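Local coordinates for protein esterase (Alcaligenes sp., PDB 1QLW) that probably hydrolyses carboxylic ester bonds as a bacterial esterase of the alpha/beta-hydrolase fold, at residues Thr200-His205 / Lys221-Ile226; Pro185-Leu190 / Gly209-Gln214. One frame throughout, in Å; residues are numbered along the deposited sequence.

Contact 1: residues Thr200-His205 / Lys221-Ile226; sequences TVLLSH and KGITAI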
# COMPACT_ATOMS: atom_id res chain seq x y z
N THR A 200 17.42 14.39 3.00
CA THR A 200 16.40 14.12 2.00
C THR A 200 15.61 15.39 1.73
O THR A 200 15.48 16.27 2.58
CB THR A 200 15.44 12.99 2.47
OG1 THR A 200 14.48 12.67 1.46
CG2 THR A 200 14.69 13.32 3.75
N VAL A 201 15.09 15.47 0.52
CA VAL A 201 14.18 16.52 0.13
C VAL A 201 12.77 15.97 0.44
O VAL A 201 12.39 14.94 -0.12
CB VAL A 201 14.27 16.85 -1.35
CG1 VAL A 201 13.20 17.84 -1.78
CG2 VAL A 201 15.67 17.34 -1.69
N LEU A 202 12.00 16.65 1.28
CA LEU A 202 10.64 16.24 1.61
C LEU A 202 9.68 16.91 0.65
O LEU A 202 9.67 18.15 0.59
CB LEU A 202 10.29 16.60 3.05
CG LEU A 202 11.16 15.96 4.14
CD1 LEU A 202 10.73 16.45 5.52
CD2 LEU A 202 11.16 14.45 4.10
N LEU A 203 8.87 16.13 -0.05
CA LEU A 203 7.89 16.65 -1.01
C LEU A 203 6.51 16.17 -0.57
O LEU A 203 6.23 14.98 -0.53
CB LEU A 203 8.25 16.20 -2.41
CG LEU A 203 7.45 16.87 -3.53
CD1 LEU A 203 8.23 16.83 -4.83
CD2 LEU A 203 6.09 16.24 -3.68
N SER A 204 5.66 17.13 -0.21
CA SER A 204 4.33 16.85 0.32
C SER A 204 3.23 17.47 -0.52
O SER A 204 3.46 18.20 -1.48
CB SER A 204 4.24 17.30 1.77
OG SER A 204 4.38 18.70 1.82
N HIS A 205 1.98 17.18 -0.14
CA HIS A 205 0.81 17.54 -0.93
C HIS A 205 -0.39 17.77 -0.04
O HIS A 205 -0.76 16.89 0.72
CB HIS A 205 0.49 16.38 -1.90
CG HIS A 205 -0.60 16.64 -2.89
ND1 HIS A 205 -1.47 15.63 -3.28
CD2 HIS A 205 -0.95 17.77 -3.55
CE1 HIS A 205 -2.29 16.21 -4.15
NE2 HIS A 205 -2.01 17.48 -4.36
N LYS A 221 17.33 18.05 11.59
CA LYS A 221 18.36 17.14 11.12
C LYS A 221 17.90 16.30 9.94
O LYS A 221 16.86 15.65 9.96
CB LYS A 221 18.83 16.23 12.25
CG LYS A 221 19.98 15.30 11.87
CD LYS A 221 20.56 14.61 13.10
CE LYS A 221 21.77 13.78 12.72
NZ LYS A 221 22.63 14.49 11.74
N GLY A 222 18.71 16.32 8.89
CA GLY A 222 18.47 15.52 7.70
C GLY A 222 17.48 16.09 6.71
O GLY A 222 17.19 15.43 5.70
N ILE A 223 16.95 17.29 6.96
CA ILE A 223 15.98 17.88 6.05
C ILE A 223 16.70 18.85 5.13
O ILE A 223 17.09 19.95 5.54
CB ILE A 223 14.83 18.57 6.78
CG1 ILE A 223 14.19 17.56 7.73
CG2 ILE A 223 13.82 19.15 5.80
CD1 ILE A 223 13.08 18.09 8.58
N THR A 224 16.89 18.47 3.88
CA THR A 224 17.72 19.24 2.96
C THR A 224 16.96 20.37 2.32
O THR A 224 17.50 21.46 2.14
CB THR A 224 18.26 18.27 1.89
OG1 THR A 224 18.89 17.15 2.53
CG2 THR A 224 19.21 18.96 0.94
N ALA A 225 15.72 20.12 1.98
CA ALA A 225 14.86 21.08 1.32
C ALA A 225 13.42 20.58 1.44
O ALA A 225 13.21 19.39 1.70
CB ALA A 225 15.22 21.24 -0.16
N ILE A 226 12.47 21.48 1.26
CA ILE A 226 11.06 21.14 1.32
C ILE A 226 10.37 21.64 0.07
O ILE A 226 10.53 22.81 -0.28
CB ILE A 226 10.38 21.72 2.58
CG1 ILE A 226 11.01 21.16 3.84
CG2 ILE A 226 8.88 21.55 2.52
CD1 ILE A 226 10.61 21.86 5.11
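Two parallel neighbours of the central sheet meet here, the strands of the beta-alpha-beta unit 200-205, 211-218, 223-229. Three backbone bonds join them. T200 N donates to G222 O at 2.9 Å, in the plane of that carbonyl. T200 O receives T224 N at 2.9 Å. This bond is nearly straight at N-H (166°), but the donor stands above the carbonyl plane. L202 N gives to A225 O at 3.0 Å, again in plane. The same A225 O takes a CA-H contact from V201 CA at 3.4 Å. T200 pairs with I223, yet L202 pairs with I226, so segment 221-226 carries one extra residue. This beta bulge includes T224, whose backbone has helical torsions. Nearby, A225 N is buried without a partner.

One face has L202 against I223. They cross obliquely, with L202 CD1 4.1 Å from I223 CG2. L202 CG is anti to the carbonyl carbon (chi1 -60°), and CD1 is anti to CA, which carries it out to I223. On the other face V201 CG2 meets A225 CB at 4.2 Å. T200 OG1, anti to its own N (chi1 -177°), is hydrogen-bonded to P64 O and T66 OG1. On its other edge strand 200-205 bonds through the backbone of V201 and L203 to P64 and strand 65-68. This fits an inner strand in the parallel part of the mixed alpha/beta-hydrolase sheet.

Contact 2: residues Pro185-Leu190 / Gly209-Gln214; sequences PTVANL and GIYPFQ
V187 lays its CG2 methyl against the root of the Y211 side chain, 3.8 Å from Y211 CG and 3.9 Å from Y211 CB. The approach to the ring is oblique. V187 CG1 is anti to the backbone N (chi1 169°), which places CG2 beside that N. The two methyls divide the work: CG2 also touches Q214 OE1 at 3.5 Å, while CG1 rests on Q214 CB at 3.8 Å. Q214 is extended beyond CG and crosses V187 at about a right angle.

T186 packs on the CD2-CE2 side of the ring, crossing Y211 at about a right angle. T186 CB lies 3.7 Å from Y211 CE2, and T186 CG2 lies 3.8 Å from Y211 CD2. T186 OG1 is hydrogen-bonded to S105 N, which anchors this side chain. One helical turn on from V187, L190 CD1 reaches Y211 CB at 4.1 Å.

Helices 185-197 and 211-218 come just before and just after strand 200-205. This order is consistent with the helices that flank the nucleophile-bearing strand and turn in alpha/beta hydrolases. T215 OG1 lies within hydrogen-bonding reach of both V187 O and Y211 O, which must share its one proton, a polar tie between the helices beside the apolar contact.

Y211 CG is anti to the carbonyl carbon (chi1 -65°). A second torsion of -1° brings CA into the ring plane. The phenol end is held by a hydrogen bond between Y211 OH and Q104 OE1. An alanine here would remove the ring and hydroxyl, and would probably loosen the packing of T186 and V187 and lose the link to Q104.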
# COMPACT_ATOMS: atom_id res chain seq x y z
N PRO A 185 1.13 11.50 13.39
CA PRO A 185 2.30 10.66 13.62
C PRO A 185 3.26 10.57 12.46
O PRO A 185 4.47 10.31 12.64
CB PRO A 185 1.70 9.30 14.00
CG PRO A 185 0.40 9.65 14.65
CD PRO A 185 -0.11 10.78 13.79
N THR A 186 2.79 10.82 11.23
CA THR A 186 3.69 10.86 10.08
C THR A 186 4.82 11.86 10.30
O THR A 186 5.93 11.66 9.83
CB THR A 186 2.91 11.20 8.80
OG1 THR A 186 1.86 10.25 8.59
CG2 THR A 186 3.78 11.22 7.58
N VAL A 187 4.53 12.99 10.94
CA VAL A 187 5.52 14.04 11.14
C VAL A 187 6.75 13.55 11.86
O VAL A 187 7.88 13.75 11.39
CB VAL A 187 4.85 15.22 11.86
CG1 VAL A 187 5.89 16.24 12.33
CG2 VAL A 187 3.83 15.88 10.93
N ALA A 188 6.58 12.90 13.03
CA ALA A 188 7.73 12.37 13.74
C ALA A 188 8.43 11.28 12.93
O ALA A 188 9.65 11.15 12.97
CB ALA A 188 7.31 11.80 15.08
N ASN A 189 7.66 10.46 12.21
CA ASN A 189 8.26 9.41 11.39
C ASN A 189 9.09 9.99 10.26
O ASN A 189 10.13 9.41 9.90
CB ASN A 189 7.18 8.47 10.88
CG ASN A 189 6.63 7.61 12.01
OD1 ASN A 189 7.35 7.27 12.94
ND2 ASN A 189 5.36 7.26 11.89
N LEU A 190 8.68 11.13 9.69
CA LEU A 190 9.49 11.75 8.65
C LEU A 190 10.83 12.24 9.23
O LEU A 190 11.83 12.20 8.51
CB LEU A 190 8.75 12.91 7.99
CG LEU A 190 7.57 12.47 7.11
CD1 LEU A 190 6.73 13.70 6.77
CD2 LEU A 190 8.05 11.78 5.86
N GLY A 209 0.78 18.84 3.28
CA GLY A 209 1.56 20.02 2.94
C GLY A 209 2.35 20.57 4.11
O GLY A 209 3.52 20.91 3.97
N ILE A 210 1.69 20.68 5.26
CA ILE A 210 2.32 21.24 6.46
C ILE A 210 3.31 20.29 7.12
O ILE A 210 4.18 20.72 7.88
CB ILE A 210 1.22 21.65 7.46
CG1 ILE A 210 1.75 22.58 8.55
CG2 ILE A 210 0.52 20.45 8.08
CD1 ILE A 210 2.31 23.89 8.06
N TYR A 211 3.19 18.97 6.87
CA TYR A 211 4.01 18.01 7.58
C TYR A 211 5.50 18.29 7.58
O TYR A 211 6.10 18.26 8.65
CB TYR A 211 3.77 16.56 7.14
CG TYR A 211 2.43 15.94 7.39
CD1 TYR A 211 1.35 16.56 8.01
CD2 TYR A 211 2.24 14.60 7.00
CE1 TYR A 211 0.14 15.90 8.18
CE2 TYR A 211 1.05 13.93 7.18
CZ TYR A 211 -0.01 14.59 7.77
OH TYR A 211 -1.23 13.98 7.96
N PRO A 212 6.13 18.52 6.43
CA PRO A 212 7.59 18.70 6.45
C PRO A 212 8.03 19.87 7.30
O PRO A 212 9.12 19.84 7.87
CB PRO A 212 7.97 18.89 4.99
CG PRO A 212 6.83 18.41 4.21
CD PRO A 212 5.60 18.47 5.06
N PHE A 213 7.21 20.92 7.33
CA PHE A 213 7.53 22.09 8.14
C PHE A 213 7.43 21.78 9.62
O PHE A 213 8.23 22.26 10.43
CB PHE A 213 6.60 23.25 7.77
CG PHE A 213 6.65 23.61 6.31
CD1 PHE A 213 7.73 24.30 5.79
CD2 PHE A 213 5.63 23.24 5.47
CE1 PHE A 213 7.77 24.65 4.44
CE2 PHE A 213 5.64 23.58 4.13
CZ PHE A 213 6.72 24.29 3.62
N GLN A 214 6.42 20.98 10.01
CA GLN A 214 6.32 20.52 11.38
C GLN A 214 7.47 19.59 11.72
O GLN A 214 8.00 19.62 12.84
CB GLN A 214 4.96 19.84 11.60
CG GLN A 214 3.82 20.82 11.48
CD GLN A 214 2.45 20.21 11.54
OE1 GLN A 214 2.28 19.01 11.26
NE2 GLN A 214 1.43 20.98 11.86

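How the contacts relate
Well along the chain from the N terminus, helix 185-197, strand 200-205, helix 211-218 and strand 223-229 follow one another. The segments alternate, so the two contacts cross. Contact 2 opens at 185-190 and closes at 209-214, a loop that contains all of strand 200-205. Contact 1 opens on that strand and closes at 221-226, after helix 211-218. Contact 1 joins strand to strand within the sheet, and contact 2 joins the helices before and after strand 200-205. Their centres are 10 Å apart. Helix 211-218 rests on the sheet where P212 packs on L202 and F213 on I226. S204 OG also has a weak hydrogen bond to G209 O.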